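Local coordinates for protein rhino (Drosophila melanogaster, PDB 5XYV) that binds the N-terminal region of Deadlock through its chromoshadow domain, as part of the Rhino-Deadlock-Cutoff complex that specifies germline piRNA clusters, at the interface of chains A and C, the interface of chains B and C and the interface of chains A and B. Residues are numbered along the deposited sequence; one frame, centred on the assembly and turned at random. Chains: chain A/B, Rhino; chain C, Protein deadlock.

Contact 1: the interface of chains A and C. Residues chain A 6, 23, 28, 30, 39-41; chain C 15, 18-19, 40, 44.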
# COMPACT_ATOMS: atom_id res chain seq x y z
N PHE A 6 -2.67 11.75 -22.41
CA PHE A 6 -3.22 11.16 -21.20
C PHE A 6 -2.22 11.21 -20.01
O PHE A 6 -1.06 11.56 -20.19
CB PHE A 6 -3.67 9.73 -21.48
CG PHE A 6 -2.55 8.78 -21.81
CD1 PHE A 6 -1.91 8.06 -20.81
CD2 PHE A 6 -2.14 8.60 -23.12
CE1 PHE A 6 -0.88 7.18 -21.09
CE2 PHE A 6 -1.11 7.71 -23.42
CZ PHE A 6 -0.47 7.01 -22.39
N MET A 23 2.34 -5.40 -12.22
CA MET A 23 2.97 -6.33 -13.16
C MET A 23 4.45 -6.47 -12.89
O MET A 23 5.24 -5.64 -13.36
CB MET A 23 2.78 -5.87 -14.61
CG MET A 23 1.43 -6.13 -15.19
SD MET A 23 1.23 -5.14 -16.69
CE MET A 23 0.79 -3.62 -15.88
N PHE A 28 0.87 0.20 -11.70
CA PHE A 28 0.09 1.26 -12.33
C PHE A 28 -1.09 1.62 -11.47
O PHE A 28 -1.80 0.73 -10.99
CB PHE A 28 -0.41 0.85 -13.73
CG PHE A 28 0.68 0.82 -14.77
CD1 PHE A 28 0.90 1.91 -15.61
CD2 PHE A 28 1.50 -0.29 -14.91
CE1 PHE A 28 1.91 1.89 -16.56
CE2 PHE A 28 2.52 -0.31 -15.86
CZ PHE A 28 2.72 0.79 -16.67
N PHE A 30 -4.72 3.61 -11.50
CA PHE A 30 -5.79 4.05 -12.36
C PHE A 30 -6.49 5.21 -11.67
O PHE A 30 -7.03 5.05 -10.57
CB PHE A 30 -6.74 2.89 -12.67
CG PHE A 30 -6.02 1.70 -13.26
CD1 PHE A 30 -5.60 1.72 -14.58
CD2 PHE A 30 -5.71 0.60 -12.46
CE1 PHE A 30 -4.89 0.65 -15.12
CE2 PHE A 30 -5.02 -0.48 -13.00
CZ PHE A 30 -4.61 -0.45 -14.33
N ILE A 39 -10.56 7.86 -17.14
CA ILE A 39 -9.73 7.11 -16.22
C ILE A 39 -8.42 6.74 -16.91
O ILE A 39 -8.45 6.18 -18.00
CB ILE A 39 -10.47 5.84 -15.72
CG1 ILE A 39 -11.83 6.25 -15.16
CG2 ILE A 39 -9.65 5.09 -14.66
CD1 ILE A 39 -12.62 5.13 -14.51
N ASP A 40 -7.29 7.08 -16.30
CA ASP A 40 -5.98 6.88 -16.92
C ASP A 40 -5.13 5.85 -16.15
O ASP A 40 -5.11 5.85 -14.93
CB ASP A 40 -5.20 8.21 -17.02
CG ASP A 40 -5.80 9.19 -18.04
OD1 ASP A 40 -6.73 8.85 -18.80
OD2 ASP A 40 -5.32 10.34 -18.11
N ALA A 41 -4.43 4.97 -16.87
CA ALA A 41 -3.37 4.19 -16.24
C ALA A 41 -2.15 5.08 -16.08
O ALA A 41 -1.72 5.70 -17.04
CB ALA A 41 -3.03 2.93 -17.05
N CYS C 15 -7.25 2.06 -20.53
CA CYS C 15 -6.22 1.98 -19.51
C CYS C 15 -5.18 0.93 -19.87
O CYS C 15 -4.00 1.13 -19.63
CB CYS C 15 -6.83 1.67 -18.13
SG CYS C 15 -7.77 3.01 -17.41
N HIS C 18 -2.94 2.41 -22.31
CA HIS C 18 -2.01 3.28 -21.57
C HIS C 18 -0.80 2.51 -21.05
O HIS C 18 0.34 2.97 -21.18
CB HIS C 18 -2.71 3.95 -20.37
CG HIS C 18 -3.75 4.95 -20.76
ND1 HIS C 18 -4.73 5.38 -19.89
CD2 HIS C 18 -3.95 5.63 -21.92
CE1 HIS C 18 -5.50 6.27 -20.50
NE2 HIS C 18 -5.04 6.43 -21.73
N ILE C 19 -1.06 1.37 -20.43
CA ILE C 19 0.02 0.51 -19.96
C ILE C 19 0.91 0.07 -21.14
O ILE C 19 2.14 0.14 -21.05
CB ILE C 19 -0.52 -0.73 -19.22
CG1 ILE C 19 -1.21 -0.31 -17.92
CG2 ILE C 19 0.60 -1.74 -18.94
CD1 ILE C 19 -1.93 -1.42 -17.27
N PHE C 40 -5.23 -8.44 -15.53
CA PHE C 40 -5.68 -7.05 -15.52
C PHE C 40 -7.20 -6.97 -15.49
O PHE C 40 -7.76 -6.15 -14.79
CB PHE C 40 -5.12 -6.32 -16.74
CG PHE C 40 -5.79 -5.00 -17.03
CD1 PHE C 40 -5.51 -3.88 -16.24
CD2 PHE C 40 -6.67 -4.88 -18.09
CE1 PHE C 40 -6.13 -2.65 -16.52
CE2 PHE C 40 -7.26 -3.65 -18.39
CZ PHE C 40 -6.99 -2.54 -17.59
N TRP C 44 -10.13 -5.86 -11.71
CA TRP C 44 -11.25 -4.95 -11.49
C TRP C 44 -12.42 -5.61 -10.79
O TRP C 44 -13.16 -4.96 -10.06
CB TRP C 44 -11.75 -4.36 -12.81
CG TRP C 44 -10.72 -3.62 -13.56
CD1 TRP C 44 -9.83 -4.12 -14.47
CD2 TRP C 44 -10.44 -2.22 -13.45
NE1 TRP C 44 -9.02 -3.12 -14.93
CE2 TRP C 44 -9.38 -1.94 -14.33
CE3 TRP C 44 -11.00 -1.18 -12.70
CZ2 TRP C 44 -8.86 -0.65 -14.48
CZ3 TRP C 44 -10.48 0.08 -12.84
CH2 TRP C 44 -9.42 0.34 -13.74
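A hydrogen bond anchors helix 9-23 of Deadlock to strand 39-43 of the Rhino chromoshadow domain: the backbone N-H of A:Ala41 points at ring nitrogen ND1 of C:His18 (3.1 Å, 156° at H). The donor lies near the imidazole plane, and ND1, as the acceptor, is probably the unprotonated ring nitrogen. Carboxylate oxygen OD1 of A:Asp40 comes to 3.3 Å from CE1 of C:His18, crossing obliquely with carboxylate and ring planes nearly perpendicular. C:Cys15 turns SG toward the carbonyl O of A:Ile39 (3.3 Å), a close approach. The imidazole is also stacked on A:Phe6, with centroids 3.9 Å apart and planes 13° apart; CD2 of C:His18 sits over the phenyl centre. A:Phe6 holds CG between its backbone N and carbonyl carbon (chi1 66°), and the two side chains reach toward each other so that their rings overlap face on face. Aliphatic and aromatic contacts extend the patch across the sheet. C:Ile19 lays CG1 over the centre of the A:Phe28 ring and sends CG2 to the methyl CE of A:Met23 (3.6 Å), whose chain bends at chi3. The indole of C:Trp44, from helix 30-45, puts CZ2 above the centre of the A:Phe30 ring. A:Phe30 also brings CZ to the edge of C:Phe40, 3.5 Å from CE1, while CB of C:Cys15 lies 3.7 Å from A:Phe30 CE1. Here a face of the Rhino sheet and its N-terminal segment receive two Deadlock helices, fixing the partner on the chromoshadow domain.

Contact 2: the interface of chains B and C. Residues chain B 19-20, 58, 61-62; chain C 50-53.
The end of the modelled Deadlock N-terminal segment, strand 49-51 and the loop residues C:Thr52 and C:Ser53, runs past the end of helix 52-61 of Rhino chain B and the following B:Leu62, with strand 14-23 alongside. The contact is mainly apolar. B:Leu62 has CG anti to its carbonyl carbon (chi1 -61°) and divides its methyls between two partners. CD1 presses on branch methyl CG2 of C:Ile50 (3.4 Å, a tight carbon pair), the two side chains crossing at about a right angle, while CD2 meets CA of C:Thr52 at 3.8 Å. C:Thr52 keeps OG1 in the crowded position between its backbone N and carbonyl carbon (chi1 36°). This leaves CG2 anti to the carbonyl carbon and aims the methyl at chain B, where it lies 3.5 Å from the phenol OH of B:Tyr58 and 4.0 Å from ND1 of B:His19. B:Leu62 CG also lies above the B:Tyr58 ring, toward its rim, so the leucine bridges the tyrosine and the Deadlock strand. Within chain B, hydroxyl OG of B:Ser61 donates to the carbonyl O of B:Tyr58 (2.6 Å), approaching in the carbonyl plane on a lone pair with a C=O...donor angle of 132°.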
# COMPACT_ATOMS: atom_id res chain seq x y z
N HIS B 19 7.67 -4.56 8.31
CA HIS B 19 6.41 -5.28 8.41
C HIS B 19 5.28 -4.30 8.78
O HIS B 19 5.56 -3.17 9.19
CB HIS B 19 6.60 -6.41 9.44
CG HIS B 19 5.35 -7.11 9.82
ND1 HIS B 19 4.53 -7.74 8.90
CD2 HIS B 19 4.76 -7.30 11.03
CE1 HIS B 19 3.50 -8.27 9.52
NE2 HIS B 19 3.61 -8.02 10.82
N CYS B 20 4.01 -4.70 8.60
CA CYS B 20 2.91 -3.86 9.07
C CYS B 20 1.73 -4.69 9.57
O CYS B 20 1.64 -5.88 9.31
CB CYS B 20 2.42 -2.89 7.99
SG CYS B 20 1.60 -3.65 6.59
N TYR B 58 7.86 0.54 0.24
CA TYR B 58 7.52 -0.65 1.02
C TYR B 58 6.24 -1.28 0.50
O TYR B 58 6.16 -2.49 0.37
CB TYR B 58 7.37 -0.33 2.51
CG TYR B 58 6.74 -1.49 3.28
CD1 TYR B 58 7.50 -2.59 3.65
CD2 TYR B 58 5.39 -1.48 3.61
CE1 TYR B 58 6.93 -3.65 4.33
CE2 TYR B 58 4.82 -2.54 4.28
CZ TYR B 58 5.60 -3.62 4.64
OH TYR B 58 5.03 -4.67 5.33
N SER B 61 6.74 -3.20 -2.65
CA SER B 61 7.45 -4.47 -2.50
C SER B 61 6.49 -5.61 -2.15
O SER B 61 6.81 -6.79 -2.35
CB SER B 61 8.52 -4.36 -1.40
OG SER B 61 7.94 -4.27 -0.11
N LEU B 62 5.32 -5.26 -1.62
CA LEU B 62 4.33 -6.27 -1.25
C LEU B 62 3.65 -6.82 -2.49
O LEU B 62 3.65 -6.18 -3.53
CB LEU B 62 3.31 -5.66 -0.29
CG LEU B 62 3.89 -5.14 1.03
CD1 LEU B 62 2.79 -4.53 1.90
CD2 LEU B 62 4.61 -6.25 1.77
N ILE C 50 -3.51 -6.92 0.02
CA ILE C 50 -2.07 -6.70 -0.02
C ILE C 50 -1.41 -7.72 0.92
O ILE C 50 -1.79 -7.86 2.08
CB ILE C 50 -1.69 -5.26 0.38
CG1 ILE C 50 -2.36 -4.26 -0.57
CG2 ILE C 50 -0.20 -5.07 0.32
CD1 ILE C 50 -1.70 -2.89 -0.57
N GLN C 51 -0.42 -8.45 0.40
CA GLN C 51 0.11 -9.62 1.09
C GLN C 51 1.54 -9.37 1.60
O GLN C 51 2.47 -9.24 0.80
CB GLN C 51 0.06 -10.83 0.15
CG GLN C 51 1.03 -11.97 0.49
CD GLN C 51 1.23 -12.93 -0.68
OE1 GLN C 51 0.27 -13.45 -1.24
NE2 GLN C 51 2.49 -13.16 -1.05
N THR C 52 1.70 -9.27 2.92
CA THR C 52 3.03 -9.19 3.51
C THR C 52 3.73 -10.50 3.16
O THR C 52 3.29 -11.60 3.55
CB THR C 52 3.01 -8.92 5.04
OG1 THR C 52 1.91 -9.59 5.64
CG2 THR C 52 2.89 -7.42 5.31
N SER C 53 4.83 -10.36 2.43
CA SER C 53 5.25 -11.30 1.39
C SER C 53 5.71 -12.68 1.89
O SER C 53 6.27 -13.46 1.11
CB SER C 53 6.37 -10.63 0.59
OG SER C 53 5.84 -9.67 -0.37

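Contact 3: the interface of chains A and B. Residues chain A 44, 48, 52-53, 55-56, 59; chain B 44, 48, 52, 55-56, 59.
A two-fold homodimer interface of the chromoshadow domain family joins the two Rhino chains helix to helix, pairing 52-60 of chain A with 52-61 of chain B and making the dimer core of the assembly. Its centre is hydrophobic. A:Ile56 and B:Ile56 cross at about a right angle and touch through CG1 atoms 3.7 Å apart; each holds CG1 anti to the carbonyl carbon (chi1 -73° and -71°). That torsion sends each CG2 outward, where A:Ile56 CG2 meets the tip CD1 of B:Ile44 at 3.6 Å, the side chains sliding past each other in opposite directions. The twin pair, A:Ile44 CD1 and B:Ile56 CG2, closes the other flank, beside the aliphatic CG and CD of A:Lys48. Methyl CD1 of B:Ile56 ends 3.7 Å from CA of A:Pro52. At the helix starts, A:Pro52 and B:Pro52 lie side by side, pointing the same way, with their CB atoms 3.6 Å apart. At the opposite end the phenylalanines meet by methylene-on-face contacts: CB of B:Phe59 stands over the centre of the A:Phe59 ring, 3.8 Å from its centroid, and CB of A:Phe59 returns the contact to the B:Phe59 ring. On the rim a water bridges the chains, 2.8 Å from side-chain amine nitrogen NZ of B:Lys48 and 2.9 Å from the backbone O of A:Leu53.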
# COMPACT_ATOMS: atom_id res chain seq x y z
N ILE A 44 3.17 4.38 -11.16
CA ILE A 44 3.35 5.02 -9.85
C ILE A 44 4.52 5.99 -9.82
O ILE A 44 4.44 7.04 -9.21
CB ILE A 44 3.52 3.99 -8.71
CG1 ILE A 44 3.55 4.71 -7.35
CG2 ILE A 44 4.78 3.15 -8.91
CD1 ILE A 44 3.00 3.91 -6.23
N LYS A 48 4.34 9.55 -7.84
CA LYS A 48 4.96 9.30 -6.56
C LYS A 48 5.40 10.57 -5.84
O LYS A 48 5.13 10.74 -4.66
CB LYS A 48 6.15 8.37 -6.76
CG LYS A 48 6.26 7.30 -5.73
CD LYS A 48 6.82 6.02 -6.32
CE LYS A 48 8.32 6.00 -6.37
NZ LYS A 48 8.79 4.58 -6.37
N PRO A 52 2.22 11.83 -2.91
CA PRO A 52 2.55 10.67 -2.08
C PRO A 52 1.48 10.37 -1.03
O PRO A 52 1.18 9.20 -0.79
CB PRO A 52 3.86 11.08 -1.41
CG PRO A 52 3.87 12.55 -1.42
CD PRO A 52 3.14 12.96 -2.67
N LEU A 53 0.87 11.41 -0.46
CA LEU A 53 -0.12 11.22 0.59
C LEU A 53 -1.38 10.56 0.05
O LEU A 53 -1.94 9.68 0.72
CB LEU A 53 -0.47 12.56 1.26
CG LEU A 53 0.44 12.98 2.42
CD1 LEU A 53 1.91 12.69 2.17
CD2 LEU A 53 0.24 14.45 2.81
N ILE A 55 -1.44 8.60 -2.61
CA ILE A 55 -1.06 7.24 -2.88
C ILE A 55 -1.13 6.39 -1.60
O ILE A 55 -1.74 5.31 -1.58
CB ILE A 55 0.33 7.19 -3.50
CG1 ILE A 55 0.28 7.87 -4.88
CG2 ILE A 55 0.78 5.74 -3.63
CD1 ILE A 55 1.61 8.25 -5.43
N ILE A 56 -0.52 6.88 -0.52
CA ILE A 56 -0.49 6.15 0.75
C ILE A 56 -1.90 5.93 1.29
O ILE A 56 -2.23 4.85 1.76
CB ILE A 56 0.37 6.88 1.78
CG1 ILE A 56 1.84 6.71 1.40
CG2 ILE A 56 0.12 6.31 3.19
CD1 ILE A 56 2.74 7.62 2.15
N PHE A 59 -3.47 3.03 -0.53
CA PHE A 59 -3.01 1.75 0.01
C PHE A 59 -3.63 1.44 1.37
O PHE A 59 -3.91 0.29 1.66
CB PHE A 59 -1.49 1.72 0.15
CG PHE A 59 -0.77 1.52 -1.14
CD1 PHE A 59 -0.99 0.38 -1.90
CD2 PHE A 59 0.17 2.43 -1.57
CE1 PHE A 59 -0.31 0.17 -3.08
CE2 PHE A 59 0.86 2.24 -2.76
CZ PHE A 59 0.62 1.10 -3.52
N ILE B 44 1.02 4.81 11.13
CA ILE B 44 1.43 5.25 9.80
C ILE B 44 1.35 6.76 9.72
O ILE B 44 2.11 7.40 8.98
CB ILE B 44 0.59 4.62 8.64
CG1 ILE B 44 1.19 5.00 7.28
CG2 ILE B 44 -0.87 5.04 8.67
CD1 ILE B 44 0.58 4.28 6.14
N LYS B 48 4.11 9.29 7.72
CA LYS B 48 3.61 9.71 6.41
C LYS B 48 4.39 10.84 5.77
O LYS B 48 4.83 10.74 4.62
CB LYS B 48 2.15 10.16 6.51
CG LYS B 48 1.18 9.13 6.10
CD LYS B 48 -0.21 9.61 6.39
CE LYS B 48 -1.09 8.42 6.49
NZ LYS B 48 -2.40 8.62 5.82
N PRO B 52 7.56 9.71 3.02
CA PRO B 52 6.54 9.18 2.11
C PRO B 52 7.06 8.20 1.07
O PRO B 52 6.42 7.17 0.86
CB PRO B 52 5.96 10.45 1.44
CG PRO B 52 6.99 11.50 1.64
CD PRO B 52 7.73 11.17 2.89
N ILE B 55 7.81 4.71 2.49
CA ILE B 55 6.58 4.00 2.78
C ILE B 55 5.93 3.47 1.50
O ILE B 55 5.45 2.34 1.46
CB ILE B 55 5.58 4.92 3.54
CG1 ILE B 55 6.17 5.32 4.89
CG2 ILE B 55 4.22 4.22 3.73
CD1 ILE B 55 5.40 6.38 5.62
N ILE B 56 5.91 4.30 0.45
CA ILE B 56 5.38 3.91 -0.84
C ILE B 56 6.21 2.77 -1.43
O ILE B 56 5.65 1.82 -2.01
CB ILE B 56 5.35 5.11 -1.81
CG1 ILE B 56 4.27 6.10 -1.39
CG2 ILE B 56 5.11 4.67 -3.24
CD1 ILE B 56 4.33 7.41 -2.14
N PHE B 59 5.22 -0.47 0.25
CA PHE B 59 3.98 -0.99 -0.30
C PHE B 59 4.19 -1.61 -1.70
O PHE B 59 3.59 -2.63 -2.02
CB PHE B 59 2.91 0.10 -0.37
CG PHE B 59 2.26 0.38 0.95
CD1 PHE B 59 1.63 -0.64 1.65
CD2 PHE B 59 2.27 1.67 1.48
CE1 PHE B 59 1.03 -0.39 2.88
CE2 PHE B 59 1.66 1.94 2.71
CZ PHE B 59 1.04 0.90 3.41
O HOH W 1 -2.01 10.25 3.58

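Deadlock chain C spans both Rhino subunits: its helices occupy contact 1 on chain A, and its strand 49-51 and the residues after it reach contact 2 on chain B, the centres of their C-alpha atoms about 22 Å apart. Contact 3 has its centre about 18 Å from contact 1 and about 13 Å from contact 2. Chain B helix 52-61 serves both contacts 2 and 3, through different residues, and in chain A strand 39-43 of contact 1 leads directly into helix 44-47, which enters contact 3. The site for this Deadlock strand thus lies beside the dimer helices, suggesting that Rhino dimerisation brings together the two surfaces that one Deadlock chain grips.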